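Local coordinates for protein ADP-dependent (S)-NAD(P)H-hydrate dehydratase (Enterococcus faecalis, PDB 2R3B) that probably dehydrates the S-form of hydrated NADH or NADPH at the expense of ADP, so repairing damaged nicotinamide cofactors, at residues A66-N69 / L74-V77; T76-V81 / N107-A112; A59-T64 / H84-A89; W143-G148 / G239-F244. One frame throughout, in Å; residues are numbered along the deposited sequence. Where two conformers were deposited one is given.

Contact 1: A66-N69 / L74-V77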
loop_
_atom_site.group_PDB
_atom_site.type_symbol
_atom_site.label_atom_id
_atom_site.label_comp_id
_atom_site.label_asym_id
_atom_site.label_seq_id
_atom_site.Cartn_x
_atom_site.Cartn_y
_atom_site.Cartn_z
ATOM N N ALA B 66 -9.974 11.387 1.016
ATOM C CA ALA B 66 -10.737 12.463 0.354
ATOM C C ALA B 66 -10.368 13.814 0.969
ATOM O O ALA B 66 -10.114 14.801 0.264
ATOM C CB ALA B 66 -12.270 12.201 0.514
ATOM N N CYS B 67 -10.326 13.864 2.289
ATOM C CA CYS B 67 -10.032 15.125 2.989
ATOM C C CYS B 67 -8.627 15.671 2.691
ATOM O O CYS B 67 -8.461 16.842 2.320
ATOM C CB CYS B 67 -10.245 14.923 4.492
ATOM S SG CYS B 67 -10.144 16.416 5.487
ATOM N N ILE B 68 -7.625 14.801 2.792
ATOM C CA ILE B 68 -6.246 15.170 2.483
ATOM C C ILE B 68 -6.133 15.625 1.052
ATOM O O ILE B 68 -5.614 16.711 0.775
ATOM C CB ILE B 68 -5.309 13.984 2.703
ATOM C CG1 ILE B 68 -5.283 13.648 4.203
ATOM C CG2 ILE B 68 -3.893 14.291 2.178
ATOM C CD1 ILE B 68 -4.684 12.313 4.454
ATOM N N ASN B 69 -6.649 14.819 0.128
ATOM C CA ASN B 69 -6.552 15.161 -1.285
ATOM C C ASN B 69 -7.358 16.413 -1.706
ATOM O O ASN B 69 -7.072 17.011 -2.732
ATOM C CB ASN B 69 -6.995 13.975 -2.132
ATOM C CG ASN B 69 -5.890 13.024 -2.414
ATOM O OD1 ASN B 69 -5.049 13.312 -3.277
ATOM N ND2 ASN B 69 -5.868 11.877 -1.715
ATOM N N LEU B 74 -4.614 20.372 7.752
ATOM C CA LEU B 74 -4.230 19.363 8.725
ATOM C C LEU B 74 -5.405 18.454 8.987
ATOM O O LEU B 74 -6.515 18.943 9.123
ATOM C CB LEU B 74 -3.793 20.019 10.029
ATOM C CG LEU B 74 -2.401 20.663 10.036
ATOM C CD1 LEU B 74 -2.178 21.337 11.387
ATOM C CD2 LEU B 74 -1.276 19.647 9.751
ATOM N N THR B 75 -5.171 17.147 9.018
ATOM C CA THR B 75 -6.254 16.174 9.186
ATOM C C THR B 75 -5.880 15.249 10.338
ATOM O O THR B 75 -4.802 14.643 10.326
ATOM C CB THR B 75 -6.516 15.341 7.892
ATOM O OG1 THR B 75 -6.950 16.218 6.838
ATOM C CG2 THR B 75 -7.603 14.273 8.079
ATOM N N THR B 76 -6.794 15.146 11.307
ATOM C CA THR B 76 -6.662 14.188 12.416
ATOM C C THR B 76 -7.834 13.238 12.379
ATOM O O THR B 76 -8.980 13.679 12.144
ATOM C CB THR B 76 -6.618 14.902 13.778
ATOM O OG1 THR B 76 -5.611 15.901 13.736
ATOM C CG2 THR B 76 -6.288 13.924 14.916
ATOM N N VAL B 77 -7.569 11.958 12.636
ATOM C CA VAL B 77 -8.609 10.949 12.609
ATOM C C VAL B 77 -8.751 10.338 13.991
ATOM O O VAL B 77 -7.788 9.792 14.533
ATOM C CB VAL B 77 -8.344 9.866 11.551
ATOM C CG1 VAL B 77 -9.565 8.922 11.386
ATOM C CG2 VAL B 77 -8.011 10.518 10.166
#

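Contact 2: T76-V81 / N107-A112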
loop_
_atom_site.group_PDB
_atom_site.type_symbol
_atom_site.label_atom_id
_atom_site.label_comp_id
_atom_site.label_asym_id
_atom_site.label_seq_id
_atom_site.Cartn_x
_atom_site.Cartn_y
_atom_site.Cartn_z
ATOM N N THR B 76 -6.794 15.146 11.307
ATOM C CA THR B 76 -6.662 14.188 12.416
ATOM C C THR B 76 -7.834 13.238 12.379
ATOM O O THR B 76 -8.980 13.679 12.144
ATOM C CB THR B 76 -6.618 14.902 13.778
ATOM O OG1 THR B 76 -5.611 15.901 13.736
ATOM C CG2 THR B 76 -6.288 13.924 14.916
ATOM N N VAL B 77 -7.569 11.958 12.636
ATOM C CA VAL B 77 -8.609 10.949 12.609
ATOM C C VAL B 77 -8.751 10.338 13.991
ATOM O O VAL B 77 -7.788 9.792 14.533
ATOM C CB VAL B 77 -8.344 9.866 11.551
ATOM C CG1 VAL B 77 -9.565 8.922 11.386
ATOM C CG2 VAL B 77 -8.011 10.518 10.166
ATOM N N ILE B 78 -9.961 10.415 14.543
ATOM C CA ILE B 78 -10.324 9.665 15.758
ATOM C C ILE B 78 -11.066 8.407 15.319
ATOM O O ILE B 78 -12.155 8.484 14.753
ATOM C CB ILE B 78 -11.234 10.483 16.706
ATOM C CG1 ILE B 78 -10.570 11.792 17.139
ATOM C CG2 ILE B 78 -11.694 9.619 17.928
ATOM C CD1 ILE B 78 -11.582 12.768 17.796
ATOM N N THR B 79 -10.429 7.271 15.500
ATOM C CA THR B 79 -10.897 6.008 14.976
ATOM C C THR B 79 -10.350 4.901 15.839
ATOM O O THR B 79 -9.429 5.107 16.598
ATOM C CB THR B 79 -10.469 5.798 13.507
ATOM O OG1 THR B 79 -11.089 4.605 13.019
ATOM C CG2 THR B 79 -8.950 5.641 13.343
ATOM N N ASP B 80 -10.932 3.715 15.774
ATOM C CA ASP B 80 -10.370 2.620 16.579
ATOM C C ASP B 80 -8.894 2.416 16.256
ATOM O O ASP B 80 -8.464 2.430 15.098
ATOM C CB ASP B 80 -11.141 1.329 16.365
ATOM C CG ASP B 80 -10.916 0.330 17.463
ATOM O OD1 ASP B 80 -9.851 -0.329 17.473
ATOM O OD2 ASP B 80 -11.836 0.181 18.312
ATOM N N VAL B 81 -8.107 2.210 17.303
ATOM C CA VAL B 81 -6.663 1.981 17.150
ATOM C C VAL B 81 -6.330 0.845 16.173
ATOM O O VAL B 81 -5.288 0.863 15.494
ATOM C CB VAL B 81 -6.002 1.760 18.526
ATOM C CG1 VAL B 81 -6.551 0.474 19.157
ATOM C CG2 VAL B 81 -4.504 1.786 18.352
ATOM N N ASN B 107 -8.989 17.171 23.047
ATOM C CA ASN B 107 -8.071 18.212 22.656
ATOM C C ASN B 107 -8.158 18.481 21.171
ATOM O O ASN B 107 -8.241 19.642 20.741
ATOM C CB ASN B 107 -6.658 17.791 23.032
ATOM C CG ASN B 107 -5.673 18.915 23.055
ATOM O OD1 ASN B 107 -5.918 20.040 22.603
ATOM N ND2 ASN B 107 -4.533 18.620 23.646
ATOM N N VAL B 108 -8.104 17.419 20.377
ATOM C CA VAL B 108 -8.145 17.591 18.932
ATOM C C VAL B 108 -9.494 18.120 18.461
ATOM O O VAL B 108 -9.566 18.946 17.546
ATOM C CB VAL B 108 -7.669 16.336 18.131
ATOM C CG1 VAL B 108 -6.271 15.891 18.601
ATOM C CG2 VAL B 108 -8.633 15.202 18.187
ATOM N N VAL B 109 -10.576 17.678 19.072
ATOM C CA VAL B 109 -11.881 18.247 18.720
ATOM C C VAL B 109 -11.974 19.741 19.085
ATOM O O VAL B 109 -12.514 20.551 18.321
ATOM C CB VAL B 109 -13.024 17.450 19.398
ATOM C CG1 VAL B 109 -14.323 18.223 19.305
ATOM C CG2 VAL B 109 -13.101 16.053 18.796
ATOM N N GLU B 110 -11.416 20.112 20.235
ATOM C CA GLU B 110 -11.424 21.515 20.696
ATOM C C GLU B 110 -10.701 22.458 19.721
ATOM O O GLU B 110 -11.131 23.592 19.517
ATOM C CB GLU B 110 -10.785 21.609 22.061
ATOM C CG GLU B 110 -11.054 22.896 22.797
ATOM C CD GLU B 110 -10.150 24.054 22.390
ATOM O OE1 GLU B 110 -9.009 23.826 21.869
ATOM O OE2 GLU B 110 -10.565 25.230 22.631
ATOM N N GLN B 111 -9.626 21.968 19.112
ATOM C CA GLN B 111 -8.843 22.733 18.137
ATOM C C GLN B 111 -9.370 22.722 16.691
ATOM O O GLN B 111 -8.875 23.467 15.835
ATOM C CB GLN B 111 -7.454 22.155 18.065
ATOM C CG GLN B 111 -6.672 22.334 19.321
ATOM C CD GLN B 111 -5.267 21.832 19.120
ATOM O OE1 GLN B 111 -4.534 22.328 18.246
ATOM N NE2 GLN B 111 -4.878 20.829 19.900
ATOM N N ALA B 112 -10.322 21.859 16.402
ATOM C CA ALA B 112 -10.757 21.656 15.018
ATOM C C ALA B 112 -11.499 22.857 14.464
ATOM O O ALA B 112 -12.261 23.517 15.196
ATOM C CB ALA B 112 -11.632 20.445 14.936
#

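Contact 3: A59-T64 / H84-A89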
loop_
_atom_site.group_PDB
_atom_site.type_symbol
_atom_site.label_atom_id
_atom_site.label_comp_id
_atom_site.label_asym_id
_atom_site.label_seq_id
_atom_site.Cartn_x
_atom_site.Cartn_y
_atom_site.Cartn_z
ATOM N N ALA B 59 -14.227 2.744 6.015
ATOM C CA ALA B 59 -15.041 3.948 5.741
ATOM C C ALA B 59 -14.279 5.211 6.097
ATOM O O ALA B 59 -14.243 6.165 5.322
ATOM C CB ALA B 59 -16.374 3.911 6.515
ATOM N N ILE B 60 -13.712 5.254 7.302
ATOM C CA ILE B 60 -13.010 6.452 7.741
ATOM C C ILE B 60 -11.701 6.647 6.995
ATOM O O ILE B 60 -11.267 7.795 6.772
ATOM C CB ILE B 60 -12.835 6.501 9.286
ATOM C CG1 ILE B 60 -12.694 7.951 9.743
ATOM C CG2 ILE B 60 -11.679 5.650 9.745
ATOM C CD1 ILE B 60 -13.935 8.791 9.576
ATOM N N ILE B 61 -11.096 5.551 6.570
ATOM C CA ILE B 61 -9.875 5.626 5.774
ATOM C C ILE B 61 -10.188 6.301 4.444
ATOM O O ILE B 61 -9.421 7.147 3.942
ATOM C CB ILE B 61 -9.261 4.212 5.606
ATOM C CG1 ILE B 61 -8.741 3.739 6.977
ATOM C CG2 ILE B 61 -8.116 4.214 4.574
ATOM C CD1 ILE B 61 -8.241 2.243 7.008
HETATM N N MSE B 62 -11.339 5.961 3.876
HETATM C CA MSE B 62 -11.746 6.589 2.611
HETATM C C MSE B 62 -12.100 8.082 2.764
HETATM O O MSE B 62 -11.698 8.911 1.938
HETATM C CB MSE B 62 -12.883 5.761 1.966
HETATM C CG MSE B 62 -12.372 4.423 1.454
HETATM SE SE MSE B 62 -13.610 3.443 0.420
HETATM C CE MSE B 62 -14.729 2.824 1.822
ATOM N N SER B 63 -12.787 8.447 3.849
ATOM C CA SER B 63 -12.983 9.848 4.143
ATOM C C SER B 63 -11.690 10.610 4.328
ATOM O O SER B 63 -11.582 11.771 3.915
ATOM C CB SER B 63 -13.799 10.017 5.419
ATOM O OG SER B 63 -15.063 9.435 5.288
ATOM N N THR B 64 -10.729 9.978 5.003
ATOM C CA THR B 64 -9.416 10.604 5.241
ATOM C C THR B 64 -8.705 10.892 3.938
ATOM O O THR B 64 -8.201 11.990 3.749
ATOM C CB THR B 64 -8.579 9.700 6.157
ATOM O OG1 THR B 64 -9.317 9.509 7.379
ATOM C CG2 THR B 64 -7.183 10.315 6.432
ATOM N N HIS B 84 -5.440 2.264 12.730
ATOM C CA HIS B 84 -4.406 3.264 12.505
ATOM C C HIS B 84 -3.315 2.825 11.525
ATOM O O HIS B 84 -2.775 3.668 10.781
ATOM C CB HIS B 84 -3.778 3.650 13.822
ATOM C CG HIS B 84 -4.702 4.368 14.747
ATOM N ND1 HIS B 84 -4.304 4.824 15.986
ATOM C CD2 HIS B 84 -6.018 4.663 14.640
ATOM C CE1 HIS B 84 -5.332 5.383 16.595
ATOM N NE2 HIS B 84 -6.386 5.297 15.809
ATOM N N GLY B 85 -2.975 1.539 11.548
ATOM C CA GLY B 85 -1.959 0.952 10.644
ATOM C C GLY B 85 -2.375 1.087 9.182
ATOM O O GLY B 85 -1.673 1.705 8.390
ATOM N N PRO B 86 -3.505 0.482 8.796
ATOM C CA PRO B 86 -3.862 0.609 7.374
ATOM C C PRO B 86 -4.121 2.044 6.956
ATOM O O PRO B 86 -3.909 2.407 5.789
ATOM C CB PRO B 86 -5.113 -0.281 7.234
ATOM C CG PRO B 86 -5.546 -0.557 8.591
ATOM C CD PRO B 86 -4.396 -0.451 9.500
ATOM N N LEU B 87 -4.596 2.866 7.890
ATOM C CA LEU B 87 -4.824 4.272 7.584
ATOM C C LEU B 87 -3.498 4.957 7.215
ATOM O O LEU B 87 -3.412 5.665 6.207
ATOM C CB LEU B 87 -5.524 4.986 8.762
ATOM C CG LEU B 87 -6.054 6.419 8.478
ATOM C CD1 LEU B 87 -7.291 6.715 9.338
ATOM C CD2 LEU B 87 -5.002 7.466 8.726
ATOM N N HIS B 88 -2.464 4.754 8.015
ATOM C CA HIS B 88 -1.168 5.325 7.706
ATOM C C HIS B 88 -0.480 4.703 6.512
ATOM O O HIS B 88 0.329 5.372 5.859
ATOM C CB HIS B 88 -0.232 5.270 8.914
ATOM C CG HIS B 88 -0.424 6.399 9.886
ATOM N ND1 HIS B 88 -0.053 6.301 11.213
ATOM C CD2 HIS B 88 -0.903 7.656 9.714
ATOM C CE1 HIS B 88 -0.324 7.449 11.820
ATOM N NE2 HIS B 88 -0.838 8.288 10.930
ATOM N N ALA B 89 -0.738 3.435 6.232
ATOM C CA ALA B 89 -0.190 2.826 4.991
ATOM C C ALA B 89 -0.723 3.588 3.762
ATOM O O ALA B 89 -0.033 3.689 2.761
ATOM C CB ALA B 89 -0.586 1.345 4.888
#

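Contact 4: W143-G148 / G239-F244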
loop_
_atom_site.group_PDB
_atom_site.type_symbol
_atom_site.label_atom_id
_atom_site.label_comp_id
_atom_site.label_asym_id
_atom_site.label_seq_id
_atom_site.Cartn_x
_atom_site.Cartn_y
_atom_site.Cartn_z
ATOM N N TRP B 143 -17.652 23.960 12.067
ATOM C CA TRP B 143 -18.543 23.174 11.234
ATOM C C TRP B 143 -18.596 21.758 11.783
ATOM O O TRP B 143 -17.568 21.191 12.143
ATOM C CB TRP B 143 -18.025 23.149 9.800
ATOM C CG TRP B 143 -18.139 24.452 9.084
ATOM C CD1 TRP B 143 -17.166 25.360 8.873
ATOM C CD2 TRP B 143 -19.307 24.953 8.453
ATOM N NE1 TRP B 143 -17.658 26.417 8.163
ATOM C CE2 TRP B 143 -18.968 26.178 7.869
ATOM C CE3 TRP B 143 -20.597 24.454 8.284
ATOM C CZ2 TRP B 143 -19.878 26.932 7.151
ATOM C CZ3 TRP B 143 -21.507 25.209 7.571
ATOM C CH2 TRP B 143 -21.144 26.424 7.015
ATOM N N LEU B 144 -19.789 21.178 11.823
ATOM C CA LEU B 144 -19.991 19.829 12.305
ATOM C C LEU B 144 -20.813 19.082 11.263
ATOM O O LEU B 144 -21.988 19.415 11.062
ATOM C CB LEU B 144 -20.733 19.837 13.648
ATOM C CG LEU B 144 -21.176 18.494 14.229
ATOM C CD1 LEU B 144 -19.982 17.539 14.375
ATOM C CD2 LEU B 144 -21.875 18.649 15.582
ATOM N N ILE B 145 -20.222 18.072 10.626
ATOM C CA ILE B 145 -20.902 17.261 9.608
ATOM C C ILE B 145 -21.276 15.937 10.250
ATOM O O ILE B 145 -20.422 15.245 10.796
ATOM C CB ILE B 145 -20.010 17.017 8.401
ATOM C CG1 ILE B 145 -19.462 18.345 7.870
ATOM C CG2 ILE B 145 -20.780 16.195 7.324
ATOM C CD1 ILE B 145 -18.164 18.159 7.083
ATOM N N ILE B 146 -22.562 15.614 10.233
ATOM C CA ILE B 146 -23.100 14.402 10.867
ATOM C C ILE B 146 -23.579 13.516 9.730
ATOM O O ILE B 146 -24.485 13.876 8.996
ATOM C CB ILE B 146 -24.250 14.748 11.816
ATOM C CG1 ILE B 146 -23.751 15.719 12.898
ATOM C CG2 ILE B 146 -24.861 13.469 12.467
ATOM C CD1 ILE B 146 -24.848 16.204 13.877
ATOM N N ASP B 147 -22.962 12.348 9.619
ATOM C CA ASP B 147 -23.058 11.483 8.454
ATOM C C ASP B 147 -23.399 10.070 8.905
ATOM O O ASP B 147 -23.111 9.676 10.032
ATOM C CB ASP B 147 -21.700 11.504 7.744
ATOM C CG ASP B 147 -21.651 10.632 6.510
ATOM O OD1 ASP B 147 -22.484 10.838 5.595
ATOM O OD2 ASP B 147 -20.770 9.732 6.449
ATOM N N GLY B 148 -24.030 9.296 8.036
ATOM C CA GLY B 148 -24.148 7.840 8.241
ATOM C C GLY B 148 -24.861 7.455 9.519
ATOM O O GLY B 148 -25.849 8.075 9.905
ATOM N N GLY B 239 -15.789 13.340 3.279
ATOM C CA GLY B 239 -14.448 13.857 3.405
ATOM C C GLY B 239 -14.138 15.075 2.554
ATOM O O GLY B 239 -13.413 15.971 2.981
ATOM N N ILE B 240 -14.661 15.084 1.341
ATOM C CA ILE B 240 -14.575 16.247 0.453
ATOM C C ILE B 240 -15.301 17.444 1.047
ATOM O O ILE B 240 -14.768 18.576 1.013
ATOM C CB ILE B 240 -15.130 15.958 -0.954
ATOM C CG1 ILE B 240 -14.350 14.834 -1.631
ATOM C CG2 ILE B 240 -14.982 17.229 -1.822
ATOM C CD1 ILE B 240 -14.918 14.283 -2.959
ATOM N N ILE B 241 -16.503 17.218 1.582
ATOM C CA ILE B 241 -17.256 18.308 2.212
ATOM C C ILE B 241 -16.424 18.893 3.347
ATOM O O ILE B 241 -16.226 20.116 3.462
ATOM C CB ILE B 241 -18.660 17.864 2.697
ATOM C CG1 ILE B 241 -19.555 17.533 1.482
ATOM C CG2 ILE B 241 -19.301 18.978 3.632
ATOM C CD1 ILE B 241 -20.896 16.778 1.859
ATOM N N ALA B 242 -15.887 18.020 4.177
ATOM C CA ALA B 242 -15.071 18.485 5.316
ATOM C C ALA B 242 -13.851 19.308 4.873
ATOM O O ALA B 242 -13.566 20.367 5.422
ATOM C CB ALA B 242 -14.666 17.254 6.197
ATOM N N GLY B 243 -13.104 18.815 3.881
ATOM C CA GLY B 243 -11.947 19.525 3.329
ATOM C C GLY B 243 -12.317 20.863 2.686
ATOM O O GLY B 243 -11.573 21.829 2.787
ATOM N N PHE B 244 -13.475 20.917 2.018
ATOM C CA PHE B 244 -13.932 22.162 1.445
ATOM C C PHE B 244 -14.260 23.191 2.516
ATOM O O PHE B 244 -13.831 24.343 2.419
ATOM C CB PHE B 244 -15.123 21.947 0.511
ATOM C CG PHE B 244 -14.728 21.725 -0.919
ATOM C CD1 PHE B 244 -13.732 20.795 -1.231
ATOM C CD2 PHE B 244 -15.367 22.388 -1.949
ATOM C CE1 PHE B 244 -13.340 20.587 -2.562
ATOM C CE2 PHE B 244 -14.982 22.172 -3.291
ATOM C CZ PHE B 244 -13.984 21.267 -3.594
#

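Contact 1: A66-N69 / L74-V77
No ring, amide or carboxylate lies between C67, I68 and T75; the contact has no flat group with faces or edges and is made by branched or short side chains around one hydroxyl. T75 leaves the strand pointing at the helix, and its OG1 is the atom that touches both helical residues. C67 SG is 3.5 Å from T75 OG1, close enough for the two polar atoms to be in contact. SG is carried there because it lies anti to the C67 backbone N (chi1 -172°), which sends it outward from the helix. I68, crossing T75 at about a right angle, brings its CG1 methylene to 4.0 Å from T75 OG1. The methyl branch CG2 of T75 is just beyond, 4.2 Å from C67 SG. All three residues are buried. L49 of the adjacent strand 46-50 touches both C67 and T75, while L277 of the second subunit packs on I68. The segments belong to one beta-alpha-beta unit: helix 57-70 leaves strand 46-50 and returns to strand 74-78, lying over the two parallel strands it connects.

Contact 2: T76-V81 / N107-A112
Apolar packing carries the whole contact between strand residues T76 and I78 and helix residues V108 and V109. I78 does most of it through its extended end: CD1 lies 3.8 Å from V108 CG2 and equally 3.8 Å from V109 CG2, so the tip touches two successive valines at once. Against V108 the isoleucine runs alongside in the opposite direction; against V109 it crosses at about a right angle. The V108 rotamer (chi1 -54°) divides its methyls, with CG2 going to I78 and CG1 reaching T76 CG2 at 4.2 Å. V97 of the neighbouring strand 95-97 touches T76, I78 and V108, and Q55 of the second subunit packs on V108.

No hydrogen bond joins the two segments. Within 107-112, Q111 NE2 donates to N107 OD1 one turn back (3.0 Å), approaching from above the carbonyl plane of N107, 58° out of it. The backbone bond from A112 N to V109 O spans three residues, and Q142 NE2 also donates to V109 O and A112 O.

V77 points to the other face of the sheet, toward helix 57-70. Helix 102-111 runs at 132° to the strand with the axes 10.0 Å apart, part of the return from strand 95-97 to strand 114-117. Helices on both faces of a mainly parallel sheet are the three-layer alpha/beta/alpha architecture of the ribokinase-like fold.

Contact 3: A59-T64 / H84-A89
Apolar contacts dominate where I61 faces P86 and L87. The CG1-CD1 arm of I61 lies along the start of the L87 side chain, the two running in opposite directions: I61 CG1 is 3.9 Å from L87 CB, and I61 CD1 comes within 3.8 Å of L87 N. The same CD1 rests beside the proline ring, 4.0 Å from P86 CB. L87 was modelled in two conformers; in one, its side chain crosses T64 at about a right angle, with L87 CD1 4.0 Å from T64 OG1, a contact that may not hold in the other.

No hydrogen bond passes between the two helices. T64 OG1 donates to I60 O (2.7 Å), turned back toward the preceding turn at chi1 -58°. I60 O also accepts from T64 N, the two donors arriving from opposite faces of the carbonyl plane.

Helices 57-70 and 84-90 thus pack side by side at 28° over one face of the sheet, where V77 touches I60, T64 and L87; A59 is predicted to bind the hydrated cofactor. P92 of the third subunit packs on I61. With the T64 hydroxyl bonded to its own helix, this buried interface depends on van der Waals fit rather than on any polar bond between the helices.

Contact 4: W143-G148 / G239-F244
With CG1 anti to its carbonyl carbon (chi1 -52°) and the chain nearly extended beyond it (chi2 156°), I145 stretches from the strand so that a single methyl, CD1, makes the contact with helix residues I241 and A242. It meets the helix at backbone level: CD1 is 3.6 Å from A242 CA and 3.7 Å from A242 N. The A242 methyl flanks it, with CB 3.7 Å from I145 CD1. From the preceding residue, I241 offers its CG2 branch, which lies anti to the backbone N and reaches I145 CD1 at 3.7 Å. The short side chain of A242 is consistent with so close an approach to the main chain.

Helix 233-247 begins at the GTGD sequence, a form of the GXGD motif of ribokinase-like enzymes, and its G234 and D235 are predicted to bind AMP and the hydrated cofactor. The contact packs the body of that helix, further along from G234, against strand 143-147 in the interior of the sheet. Around I145, V114 and L116 of strand 114-117 approach from one adjacent strand and T170 of strand 167-170 from the other. A258 of helix 252-269 packs against I241.

Contacts 1, 2 and 3 lie on the same side of the chain's centre, their own centres 10 to 14 Å apart. Contacts 1 and 2 share T76 and V77 on strand 74-78; contacts 1 and 3 share helix 57-70. Contact 1 is nested inside the loop closed by contact 3, whose segments alternate with those of contact 2. Contact 4 follows in series, near the chain's centre and about 11 Å from contact 1 between centres, which it joins where A66 and C67 pack on G239. V77 bridges strand 74-78 to contact 3. Helices 57-70 and 102-111 thus sandwich strand 74-78, while helix 57-70 links helix 84-90, at the subunit interface, with helix 233-247 of the predicted nucleotide site.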